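Local coordinates for protein Alpha/beta hydrolase (Streptomyces albidoflavus, PDB 6KSU) that probably acts as a stand-alone cyclase of the penicillin-binding-protein type, closing nonribosomal peptides into macrolactam rings by heterochiral coupling, at residues G207-F212 with A223-A228; D306-G311 with Y323-A328; A390-T395 with G447-E452. All blocks are in the same frame, centred on the assembly; numbering follows the deposited sequence.

Contact 1: residues G207-F212 with A223-A228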
ATOM      1  N   GLY A 207       0.961  20.998   7.739  1.00 23.74           N
ATOM      2  CA  GLY A 207       1.826  21.072   8.897  1.00 26.71           C
ATOM      3  C   GLY A 207       2.815  19.939   9.006  1.00 28.19           C
ATOM      4  O   GLY A 207       3.430  19.780  10.067  1.00 29.33           O
ATOM      5  N   ILE A 208       3.002  19.163   7.933  1.00 19.20           N
ATOM      6  CA  ILE A 208       3.860  17.980   7.948  1.00 24.89           C
ATOM      7  C   ILE A 208       5.265  18.390   7.541  1.00 21.96           C
ATOM      8  O   ILE A 208       5.469  18.932   6.451  1.00 21.27           O
ATOM      9  CB  ILE A 208       3.338  16.878   7.010  1.00 22.29           C
ATOM     10  CG1 ILE A 208       2.019  16.290   7.516  1.00 20.54           C
ATOM     11  CG2 ILE A 208       4.327  15.733   6.943  1.00 19.51           C
ATOM     12  CD1 ILE A 208       1.178  15.687   6.394  1.00 19.83           C
ATOM     13  N   GLU A 209       6.232  18.114   8.401  1.00 19.17           N
ATOM     14  CA  GLU A 209       7.617  18.303   8.018  1.00 24.70           C
ATOM     15  C   GLU A 209       8.000  17.284   6.947  1.00 24.66           C
ATOM     16  O   GLU A 209       7.951  16.075   7.204  1.00 27.24           O
ATOM     17  CB  GLU A 209       8.538  18.182   9.213  1.00 25.32           C
ATOM     18  CG  GLU A 209       9.997  18.299   8.800  1.00 27.20           C
ATOM     19  CD  GLU A 209      10.931  18.631   9.950  1.00 31.70           C
ATOM     20  OE1 GLU A 209      10.537  18.431  11.131  1.00 28.65           O
ATOM     21  OE2 GLU A 209      12.067  19.078   9.652  1.00 34.28           O
ATOM     22  N   PRO A 210       8.390  17.723   5.755  1.00 26.04           N
ATOM     23  CA  PRO A 210       8.660  16.784   4.660  1.00 26.44           C
ATOM     24  C   PRO A 210       9.941  15.996   4.890  1.00 30.39           C
ATOM     25  O   PRO A 210      10.971  16.552   5.262  1.00 29.47           O
ATOM     26  CB  PRO A 210       8.789  17.697   3.433  1.00 26.14           C
ATOM     27  CG  PRO A 210       8.184  19.024   3.862  1.00 25.97           C
ATOM     28  CD  PRO A 210       8.486  19.130   5.316  1.00 24.46           C
ATOM     29  N   ALA A 211       9.877  14.698   4.624  1.00 24.11           N
ATOM     30  CA  ALA A 211      11.066  13.870   4.660  1.00 24.80           C
ATOM     31  C   ALA A 211      10.868  12.716   3.685  1.00 24.18           C
ATOM     32  O   ALA A 211       9.741  12.263   3.444  1.00 18.05           O
ATOM     33  CB  ALA A 211      11.344  13.375   6.083  1.00 21.62           C
ATOM     34  N   PHE A 212      11.976  12.258   3.112  1.00 21.58           N
ATOM     35  CA  PHE A 212      11.938  11.269   2.054  1.00 23.15           C
ATOM     36  C   PHE A 212      13.038  10.252   2.296  1.00 24.35           C
ATOM     37  O   PHE A 212      14.069  10.576   2.889  1.00 17.86           O
ATOM     38  CB  PHE A 212      12.129  11.912   0.678  1.00 22.09           C
ATOM     39  CG  PHE A 212      11.180  13.061   0.404  1.00 27.20           C
ATOM     40  CD1 PHE A 212       9.956  12.840  -0.213  1.00 23.52           C
ATOM     41  CD2 PHE A 212      11.513  14.363   0.769  1.00 27.78           C
ATOM     42  CE1 PHE A 212       9.087  13.893  -0.465  1.00 26.95           C
ATOM     43  CE2 PHE A 212      10.652  15.414   0.523  1.00 23.26           C
ATOM     44  CZ  PHE A 212       9.433  15.176  -0.096  1.00 28.27           C
ATOM     45  N   ALA A 223      18.756  21.600   9.669  1.00 63.79           N
ATOM     46  CA  ALA A 223      18.755  20.310  10.348  1.00 63.56           C
ATOM     47  C   ALA A 223      17.725  19.381   9.711  1.00 59.11           C
ATOM     48  O   ALA A 223      16.599  19.796   9.417  1.00 61.27           O
ATOM     49  CB  ALA A 223      18.466  20.497  11.835  1.00 65.80           C
ATOM     50  N   ALA A 224      18.117  18.131   9.474  1.00 54.40           N
ATOM     51  CA  ALA A 224      17.191  17.169   8.891  1.00 53.40           C
ATOM     52  C   ALA A 224      16.212  16.673   9.947  1.00 40.23           C
ATOM     53  O   ALA A 224      16.470  16.744  11.149  1.00 34.83           O
ATOM     54  CB  ALA A 224      17.933  15.984   8.278  1.00 48.33           C
ATOM     55  N   ARG A 225      15.064  16.190   9.480  1.00 38.73           N
ATOM     56  CA  ARG A 225      14.080  15.667  10.412  1.00 35.10           C
ATOM     57  C   ARG A 225      14.624  14.386  11.038  1.00 23.31           C
ATOM     58  O   ARG A 225      15.192  13.561  10.333  1.00 35.73           O
ATOM     59  CB  ARG A 225      12.762  15.384   9.700  1.00 26.18           C
ATOM     60  CG  ARG A 225      11.621  15.054  10.650  1.00 29.24           C
ATOM     61  CD  ARG A 225      10.355  14.621   9.883  1.00 25.99           C
ATOM     62  NE  ARG A 225       9.335  14.178  10.830  1.00 23.90           N
ATOM     63  CZ  ARG A 225       8.061  13.996  10.531  1.00 24.04           C
ATOM     64  NH1 ARG A 225       7.624  14.211   9.290  1.00 24.39           N
ATOM     65  NH2 ARG A 225       7.225  13.592  11.480  1.00 24.31           N
ATOM     66  N   PRO A 226      14.511  14.213  12.355  1.00 25.55           N
ATOM     67  CA  PRO A 226      14.963  12.952  12.950  1.00 26.87           C
ATOM     68  C   PRO A 226      14.127  11.807  12.393  1.00 26.22           C
ATOM     69  O   PRO A 226      12.898  11.896  12.298  1.00 22.54           O
ATOM     70  CB  PRO A 226      14.749  13.156  14.454  1.00 22.57           C
ATOM     71  CG  PRO A 226      13.762  14.255  14.569  1.00 30.52           C
ATOM     72  CD  PRO A 226      13.997  15.144  13.376  1.00 31.42           C
ATOM     73  N   VAL A 227      14.815  10.757  11.965  1.00 22.55           N
ATOM     74  CA  VAL A 227      14.187   9.631  11.296  1.00 26.70           C
ATOM     75  C   VAL A 227      14.485   8.363  12.077  1.00 24.30           C
ATOM     76  O   VAL A 227      15.510   8.251  12.764  1.00 22.18           O
ATOM     77  CB  VAL A 227      14.675   9.492   9.839  1.00 25.37           C
ATOM     78  CG1 VAL A 227      14.034  10.544   8.992  1.00 20.56           C
ATOM     79  CG2 VAL A 227      16.198   9.619   9.794  1.00 21.59           C
ATOM     80  N   ALA A 228      13.581   7.392  11.939  1.00 19.19           N
ATOM     81  CA  ALA A 228      13.770   6.077  12.505  1.00 23.22           C
ATOM     82  C   ALA A 228      14.464   5.196  11.495  1.00 23.51           C
ATOM     83  O   ALA A 228      14.146   5.231  10.307  1.00 22.89           O
ATOM     84  CB  ALA A 228      12.436   5.450  12.906  1.00 21.21           C
TER

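Contact 2: residues D306-G311 with Y323-A328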
ATOM      1  N   ASP A 306     -11.105  -5.845   0.131  1.00 26.42           N
ATOM      2  CA  ASP A 306     -12.408  -6.070  -0.490  1.00 28.69           C
ATOM      3  C   ASP A 306     -12.701  -5.108  -1.636  1.00 28.60           C
ATOM      4  O   ASP A 306     -13.493  -5.442  -2.523  1.00 28.29           O
ATOM      5  CB  ASP A 306     -13.499  -5.981   0.567  1.00 31.17           C
ATOM      6  CG  ASP A 306     -13.327  -7.015   1.629  1.00 35.94           C
ATOM      7  OD1 ASP A 306     -13.153  -8.191   1.248  1.00 45.09           O
ATOM      8  OD2 ASP A 306     -13.341  -6.665   2.830  1.00 35.50           O
ATOM      9  N   GLY A 307     -12.073  -3.943  -1.656  1.00 26.14           N
ATOM     10  CA  GLY A 307     -12.222  -3.031  -2.774  1.00 23.30           C
ATOM     11  C   GLY A 307     -11.105  -2.017  -2.756  1.00 25.92           C
ATOM     12  O   GLY A 307     -10.431  -1.828  -1.736  1.00 27.20           O
ATOM     13  N   TRP A 308     -10.907  -1.361  -3.895  1.00 20.26           N
ATOM     14  CA  TRP A 308      -9.927  -0.288  -3.991  1.00 23.24           C
ATOM     15  C   TRP A 308     -10.573   0.923  -4.638  1.00 25.47           C
ATOM     16  O   TRP A 308     -11.338   0.796  -5.603  1.00 22.83           O
ATOM     17  CB  TRP A 308      -8.698  -0.692  -4.800  1.00 18.63           C
ATOM     18  CG  TRP A 308      -7.427  -0.165  -4.218  1.00 21.78           C
ATOM     19  CD1 TRP A 308      -6.896   1.081  -4.381  1.00 23.70           C
ATOM     20  CD2 TRP A 308      -6.516  -0.881  -3.365  1.00 23.16           C
ATOM     21  NE1 TRP A 308      -5.711   1.186  -3.678  1.00 22.13           N
ATOM     22  CE2 TRP A 308      -5.458  -0.007  -3.053  1.00 19.82           C
ATOM     23  CE3 TRP A 308      -6.488  -2.187  -2.858  1.00 21.29           C
ATOM     24  CZ2 TRP A 308      -4.385  -0.393  -2.263  1.00 20.21           C
ATOM     25  CZ3 TRP A 308      -5.429  -2.566  -2.065  1.00 23.58           C
ATOM     26  CH2 TRP A 308      -4.392  -1.670  -1.767  1.00 23.68           C
ATOM     27  N   GLY A 309     -10.242   2.090  -4.119  1.00 21.50           N
ATOM     28  CA  GLY A 309     -10.722   3.333  -4.685  1.00 18.88           C
ATOM     29  C   GLY A 309      -9.581   4.106  -5.312  1.00 20.50           C
ATOM     30  O   GLY A 309      -8.761   3.535  -6.027  1.00 18.63           O
ATOM     31  N   LEU A 310      -9.496   5.403  -5.054  1.00 21.08           N
ATOM     32  CA  LEU A 310      -8.379   6.204  -5.548  1.00 23.77           C
ATOM     33  C   LEU A 310      -7.423   6.416  -4.374  1.00 24.99           C
ATOM     34  O   LEU A 310      -7.583   7.338  -3.585  1.00 24.98           O
ATOM     35  CB  LEU A 310      -8.872   7.519  -6.138  1.00 23.35           C
ATOM     36  CG  LEU A 310     -10.090   7.402  -7.065  1.00 23.65           C
ATOM     37  CD1 LEU A 310     -10.544   8.784  -7.570  1.00 23.93           C
ATOM     38  CD2 LEU A 310      -9.800   6.470  -8.237  1.00 20.91           C
ATOM     39  N   GLY A 311      -6.437   5.534  -4.250  1.00 21.97           N
ATOM     40  CA  GLY A 311      -5.436   5.646  -3.209  1.00 29.50           C
ATOM     41  C   GLY A 311      -5.857   5.154  -1.844  1.00 25.84           C
ATOM     42  O   GLY A 311      -5.081   5.292  -0.896  1.00 25.96           O
ATOM     43  N   TYR A 323     -11.265   2.091   5.646  1.00 23.41           N
ATOM     44  CA  TYR A 323     -10.403   2.423   4.531  1.00 22.03           C
ATOM     45  C   TYR A 323      -9.002   2.702   5.042  1.00 21.18           C
ATOM     46  O   TYR A 323      -8.821   3.159   6.172  1.00 28.07           O
ATOM     47  CB  TYR A 323     -10.950   3.629   3.743  1.00 24.87           C
ATOM     48  CG  TYR A 323     -12.384   3.412   3.303  1.00 26.02           C
ATOM     49  CD1 TYR A 323     -12.661   2.865   2.065  1.00 27.92           C
ATOM     50  CD2 TYR A 323     -13.454   3.707   4.153  1.00 22.38           C
ATOM     51  CE1 TYR A 323     -13.971   2.632   1.660  1.00 32.38           C
ATOM     52  CE2 TYR A 323     -14.759   3.487   3.764  1.00 27.33           C
ATOM     53  CZ  TYR A 323     -15.019   2.952   2.511  1.00 29.10           C
ATOM     54  OH  TYR A 323     -16.318   2.719   2.115  1.00 22.81           O
ATOM     55  N   GLY A 324      -8.014   2.433   4.191  1.00 19.24           N
ATOM     56  CA  GLY A 324      -6.660   2.814   4.512  1.00 23.33           C
ATOM     57  C   GLY A 324      -5.635   2.332   3.512  1.00 24.00           C
ATOM     58  O   GLY A 324      -5.898   2.282   2.307  1.00 21.73           O
ATOM     59  N   HIS A 325      -4.457   1.983   4.012  1.00 21.88           N
ATOM     60  CA  HIS A 325      -3.336   1.568   3.183  1.00 20.36           C
ATOM     61  C   HIS A 325      -2.302   0.959   4.109  1.00 24.90           C
ATOM     62  O   HIS A 325      -2.250   1.282   5.297  1.00 21.57           O
ATOM     63  CB  HIS A 325      -2.733   2.749   2.411  1.00 18.83           C
ATOM     64  CG  HIS A 325      -2.243   2.387   1.048  1.00 22.44           C
ATOM     65  ND1 HIS A 325      -1.117   1.617   0.845  1.00 19.38           N
ATOM     66  CD2 HIS A 325      -2.716   2.702  -0.186  1.00 21.49           C
ATOM     67  CE1 HIS A 325      -0.915   1.473  -0.455  1.00 19.45           C
ATOM     68  NE2 HIS A 325      -1.873   2.118  -1.103  1.00 19.01           N
ATOM     69  N   ASP A 326      -1.483   0.075   3.547  1.00 22.12           N
ATOM     70  CA  ASP A 326      -0.421  -0.590   4.269  1.00 19.10           C
ATOM     71  C   ASP A 326       0.899  -0.299   3.576  1.00 20.71           C
ATOM     72  O   ASP A 326       0.951   0.138   2.425  1.00 17.03           O
ATOM     73  CB  ASP A 326      -0.621  -2.123   4.329  1.00 24.67           C
ATOM     74  CG  ASP A 326      -1.826  -2.532   5.146  1.00 26.42           C
ATOM     75  OD1 ASP A 326      -2.218  -1.796   6.089  1.00 27.78           O
ATOM     76  OD2 ASP A 326      -2.387  -3.597   4.824  1.00 31.43           O
ATOM     77  N   GLY A 327       1.972  -0.549   4.295  1.00 16.83           N
ATOM     78  CA  GLY A 327       3.285  -0.364   3.727  1.00 21.12           C
ATOM     79  C   GLY A 327       4.356  -0.926   4.626  1.00 23.41           C
ATOM     80  O   GLY A 327       4.160  -1.039   5.846  1.00 16.46           O
ATOM     81  N   ALA A 328       5.486  -1.289   4.015  1.00 24.53           N
ATOM     82  CA  ALA A 328       6.654  -1.781   4.740  1.00 23.27           C
ATOM     83  C   ALA A 328       7.894  -1.595   3.874  1.00 23.42           C
ATOM     84  O   ALA A 328       7.929  -2.040   2.726  1.00 30.12           O
ATOM     85  CB  ALA A 328       6.479  -3.257   5.128  1.00 22.90           C
TER
HETATM   86  O   HOH W   1      -3.100   2.688  -3.713  1.00 14.52           O

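Contact 3: residues A390-T395 with G447-E452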
ATOM      1  N   ALA A 390      -6.299 -29.363 -17.812  1.00 53.12           N
ATOM      2  CA  ALA A 390      -5.038 -29.186 -18.525  1.00 50.21           C
ATOM      3  C   ALA A 390      -5.062 -28.013 -19.512  1.00 49.73           C
ATOM      4  O   ALA A 390      -4.160 -27.910 -20.351  1.00 55.25           O
ATOM      5  CB  ALA A 390      -4.653 -30.481 -19.247  1.00 52.51           C
ATOM      6  N   GLY A 391      -6.071 -27.143 -19.433  1.00 45.95           N
ATOM      7  CA  GLY A 391      -6.068 -25.855 -20.091  1.00 43.56           C
ATOM      8  C   GLY A 391      -5.596 -24.728 -19.203  1.00 47.37           C
ATOM      9  O   GLY A 391      -5.482 -23.587 -19.663  1.00 42.23           O
ATOM     10  N   HIS A 392      -5.336 -25.016 -17.927  1.00 43.49           N
ATOM     11  CA  HIS A 392      -4.708 -24.054 -17.040  1.00 35.65           C
ATOM     12  C   HIS A 392      -3.202 -24.007 -17.227  1.00 33.03           C
ATOM     13  O   HIS A 392      -2.563 -23.090 -16.707  1.00 34.27           O
ATOM     14  CB  HIS A 392      -5.036 -24.393 -15.584  1.00 32.94           C
ATOM     15  CG  HIS A 392      -6.414 -23.981 -15.162  1.00 39.78           C
ATOM     16  ND1 HIS A 392      -7.532 -24.743 -15.421  1.00 42.86           N
ATOM     17  CD2 HIS A 392      -6.854 -22.887 -14.493  1.00 39.42           C
ATOM     18  CE1 HIS A 392      -8.602 -24.140 -14.934  1.00 35.01           C
ATOM     19  NE2 HIS A 392      -8.217 -23.012 -14.365  1.00 43.50           N
ATOM     20  N   LEU A 393      -2.621 -24.960 -17.957  1.00 32.91           N
ATOM     21  CA  LEU A 393      -1.172 -25.002 -18.105  1.00 26.66           C
ATOM     22  C   LEU A 393      -0.692 -23.756 -18.831  1.00 28.86           C
ATOM     23  O   LEU A 393      -1.387 -23.195 -19.678  1.00 27.71           O
ATOM     24  CB  LEU A 393      -0.722 -26.258 -18.865  1.00 25.91           C
ATOM     25  CG  LEU A 393      -1.218 -27.622 -18.357  1.00 40.18           C
ATOM     26  CD1 LEU A 393      -1.098 -28.734 -19.423  1.00 41.30           C
ATOM     27  CD2 LEU A 393      -0.468 -28.032 -17.101  1.00 33.11           C
ATOM     28  N   GLY A 394       0.510 -23.337 -18.510  1.00 27.95           N
ATOM     29  CA  GLY A 394       1.078 -22.168 -19.147  1.00 28.67           C
ATOM     30  C   GLY A 394       1.965 -21.410 -18.181  1.00 28.74           C
ATOM     31  O   GLY A 394       2.121 -21.777 -17.021  1.00 22.01           O
ATOM     32  N   THR A 395       2.570 -20.349 -18.711  1.00 26.99           N
ATOM     33  CA  THR A 395       3.451 -19.458 -17.973  1.00 31.27           C
ATOM     34  C   THR A 395       2.707 -18.155 -17.703  1.00 29.90           C
ATOM     35  O   THR A 395       2.117 -17.580 -18.617  1.00 25.94           O
ATOM     36  CB  THR A 395       4.727 -19.185 -18.773  1.00 29.01           C
ATOM     37  OG1 THR A 395       5.408 -20.417 -19.030  1.00 36.63           O
ATOM     38  CG2 THR A 395       5.652 -18.264 -17.998  1.00 35.38           C
ATOM     39  N   GLY A 447      -5.167 -17.887  -4.507  1.00 29.26           N
ATOM     40  CA  GLY A 447      -5.443 -16.921  -5.535  1.00 28.03           C
ATOM     41  C   GLY A 447      -6.672 -17.322  -6.328  1.00 28.65           C
ATOM     42  O   GLY A 447      -7.418 -18.213  -5.916  1.00 32.44           O
ATOM     43  N   ARG A 448      -6.901 -16.657  -7.457  1.00 26.53           N
ATOM     44  CA  ARG A 448      -7.952 -17.045  -8.389  1.00 30.56           C
ATOM     45  C   ARG A 448      -7.458 -16.881  -9.818  1.00 23.66           C
ATOM     46  O   ARG A 448      -6.501 -16.158 -10.101  1.00 21.29           O
ATOM     47  CB  ARG A 448      -9.239 -16.238  -8.215  1.00 30.43           C
ATOM     48  CG  ARG A 448      -9.090 -14.747  -8.584  1.00 32.09           C
ATOM     49  CD  ARG A 448     -10.429 -14.054  -8.560  1.00 28.05           C
ATOM     50  NE  ARG A 448     -10.307 -12.651  -8.905  1.00 32.28           N
ATOM     51  CZ  ARG A 448     -11.320 -11.794  -8.901  1.00 35.81           C
ATOM     52  NH1 ARG A 448     -12.540 -12.195  -8.566  1.00 33.05           N
ATOM     53  NH2 ARG A 448     -11.106 -10.531  -9.234  1.00 35.74           N
ATOM     54  N   PHE A 449      -8.101 -17.616 -10.708  1.00 25.51           N
ATOM     55  CA  PHE A 449      -7.999 -17.384 -12.139  1.00 27.59           C
ATOM     56  C   PHE A 449      -9.090 -16.432 -12.593  1.00 23.37           C
ATOM     57  O   PHE A 449     -10.175 -16.366 -12.010  1.00 24.95           O
ATOM     58  CB  PHE A 449      -8.091 -18.702 -12.900  1.00 29.83           C
ATOM     59  CG  PHE A 449      -6.983 -19.638 -12.554  1.00 27.62           C
ATOM     60  CD1 PHE A 449      -5.758 -19.521 -13.174  1.00 28.33           C
ATOM     61  CD2 PHE A 449      -7.141 -20.568 -11.548  1.00 32.03           C
ATOM     62  CE1 PHE A 449      -4.722 -20.362 -12.825  1.00 37.91           C
ATOM     63  CE2 PHE A 449      -6.112 -21.402 -11.194  1.00 29.49           C
ATOM     64  CZ  PHE A 449      -4.903 -21.301 -11.832  1.00 30.17           C
ATOM     65  N   VAL A 450      -8.778 -15.677 -13.634  1.00 22.70           N
ATOM     66  CA  VAL A 450      -9.698 -14.708 -14.211  1.00 26.10           C
ATOM     67  C   VAL A 450      -9.756 -14.940 -15.714  1.00 25.05           C
ATOM     68  O   VAL A 450      -8.715 -15.113 -16.363  1.00 26.17           O
ATOM     69  CB  VAL A 450      -9.269 -13.263 -13.884  1.00 24.50           C
ATOM     70  CG1 VAL A 450     -10.259 -12.254 -14.472  1.00 23.83           C
ATOM     71  CG2 VAL A 450      -9.166 -13.104 -12.381  1.00 21.96           C
ATOM     72  N   ARG A 451     -10.969 -14.967 -16.252  1.00 25.71           N
ATOM     73  CA  ARG A 451     -11.236 -15.048 -17.681  1.00 29.77           C
ATOM     74  C   ARG A 451     -11.714 -13.692 -18.182  1.00 31.34           C
ATOM     75  O   ARG A 451     -12.333 -12.923 -17.439  1.00 31.94           O
ATOM     76  CB  ARG A 451     -12.315 -16.094 -17.988  1.00 28.94           C
ATOM     77  CG  ARG A 451     -11.969 -17.519 -17.548  1.00 33.29           C
ATOM     78  CD  ARG A 451     -13.191 -18.443 -17.500  1.00 31.45           C
ATOM     79  NE  ARG A 451     -13.010 -19.496 -16.506  1.00 34.25           N
ATOM     80  CZ  ARG A 451     -12.369 -20.634 -16.749  1.00 31.79           C
ATOM     81  NH1 ARG A 451     -11.855 -20.842 -17.955  1.00 26.62           N
ATOM     82  NH2 ARG A 451     -12.229 -21.552 -15.790  1.00 37.41           N
ATOM     83  N   GLU A 452     -11.424 -13.409 -19.455  1.00 29.65           N
ATOM     84  CA  GLU A 452     -11.983 -12.224 -20.094  1.00 36.38           C
ATOM     85  C   GLU A 452     -13.449 -12.410 -20.457  1.00 32.36           C
ATOM     86  O   GLU A 452     -14.193 -11.428 -20.507  1.00 35.38           O
ATOM     87  CB  GLU A 452     -11.182 -11.851 -21.343  1.00 33.97           C
ATOM     88  CG  GLU A 452      -9.739 -11.567 -21.043  1.00 43.29           C
ATOM     89  CD  GLU A 452      -8.961 -11.027 -22.231  1.00 50.48           C
ATOM     90  OE1 GLU A 452      -9.429 -10.060 -22.870  1.00 54.02           O
ATOM     91  OE2 GLU A 452      -7.864 -11.570 -22.506  1.00 53.08           O
TER

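Contact 1: residues G207-F212 with A223-A228
The carboxylate of Glu-209 and the guanidinium of Arg-225 lie nearly parallel, their planes only 15° apart, yet they do not pair: the two side chains slide past each other in opposite directions. The guanidinium instead meets the backbone, with the carbonyl O of Glu-209 at its edge, close to its plane, and CG2 of Ile-208 obliquely placed. Both segments belong to the loop that follows helix 194-206 in the beta-lactamase-like domain; Gly-207 ends that helix in a Schellman motif, and the chain then runs extended past Arg-225.

The arginine reaches across because its CG stands opposite the backbone N (chi1 -170°) and the chain stays extended as far as NE. Its methylene groups lie alongside the Glu-209 side chain on the way. CG of Arg-225 touches OE1 of Glu-209 at 3.6 Å, and CB of Arg-225 is 3.7 Å from CD of Glu-209. The methyl CB of Ala-211 packs on CD of Arg-225 at 4.1 Å.

The charged ends are held by third parties. Arg-76 takes OE1 of Glu-209 in a salt bridge and offers its carbonyl to NH2 of Arg-225, while Asp-263 makes a salt bridge with NH1. OE1 of Glu-209 and NE of Arg-225 remain 4.4 Å apart, the oxygen well out of the guanidinium plane, so any attraction between them is through charge alone. Across the contact the one hydrogen bond is weak and bent: NH1 of Arg-225 donates to O of Glu-209 over 2.8 Å, at 126° about the hydrogen.

Contact 2: residues D306-G311 with Y323-A328
Gly-311 and His-325 bring their backbones no nearer than 7.9 Å between CA atoms, and no backbone hydrogen bond crosses; strand 313-315 lies between strands 307-308 and 322-329 in the sheet. The side chains bridge the gap. Although CB of Trp-308 points away from the other strand, its indole swings back, with chi1 at an unusual -141°, to bring the benzo edge up to the imidazole of His-325. The rings form an offset edge-to-face pair with planes at 88°. Between the two rings the closest atoms are CZ2 of Trp-308 and NE2 of His-325, 3.7 Å apart, and that nitrogen lies near the indole plane.

A water ties the same two rings together. It accepts from NE1 of Trp-308 at 3.0 Å and sits at the imidazole edge, in the ring plane, 2.9 Å from NE2 of His-325.

His-325, Asp-326 and Gly-327 probably occupy the strand position that carries the Lys-Thr-Gly motif in serine beta-lactamases and penicillin-binding proteins, with histidine in place of lysine as in some relatives. The imidazole also touches Lys-86 and Tyr-174, which with Ser-83 fit the SxxK and Tyr-x-Asn patterns of that family, so the His-325 side chain probably lines the active site. Phe-172 and His-134 meet the indole, the latter edge-to-face.

The other imidazole nitrogen fixes the rotation of the ring: ND1 of His-325 donates to O of Asp-326 at 3.0 Å, a fairly straight bond at 159° that stays in the ring plane. On the CD2 edge, O of Gly-311 approaches CD2 of His-325 to 3.6 Å, near the imidazole plane.

Contact 3: residues A390-T395 with G447-E452
His-392 sends its CB toward Phe-449 across one end of the C-terminal eight-stranded antiparallel barrel, an up-and-down, lipocalin-like fold. The histidine comes just before the first strand, 394-398, whereas Phe-449 belongs to the sixth, 445-451, so the pair joins parts of the wall that are not neighbours. From CB, chi1 of -78° sets CG opposite the carbonyl carbon, and chi2 of 82° turns the CD2 edge of the imidazole to the phenyl face. CD2 of His-392 then stands over the middle of the Phe-449 ring, 3.5 Å above its plane. All six ring carbons are about equally far away, CZ of Phe-449 at 3.7 Å from CD2 of His-392 among them.

The rings are T-shaped, their planes at 72° and their centroids 4.5 Å apart, with the C-H of CD2 set for a CH-pi contact. Val-458 and Leu-427 touch both side chains, and Phe-433 meets the phenyl ring as well. NH2 of Arg-451 comes to 4.5 Å from NE2 of His-392 without bonding and is held by Asp-431 in a salt bridge. At the tip, NE2 of His-392 leans over one side of the phenyl ring, 3.9 Å from CD2 of Phe-449.

From the N terminus the three contacts come in series, none enclosing or crossing another. Contact 1 closes a short irregular excursion after helix 194-206, with ten residues between its segments and neither helix nor strand among them. Contact 2 follows and spans strand 313-315, joining the edge strand 307-308 to strand 322-329 within the seven-stranded sheet of the same domain. Contact 3 closes the longest loop, 51 residues, within the separate C-terminal barrel. Contacts 1 and 3 lie on opposite sides of the chain's centre, their own centres 46 Å apart. Contact 2 lies near the middle of the chain; its nearest atoms are about 9 Å from contact 3 and about 11 Å from contact 1.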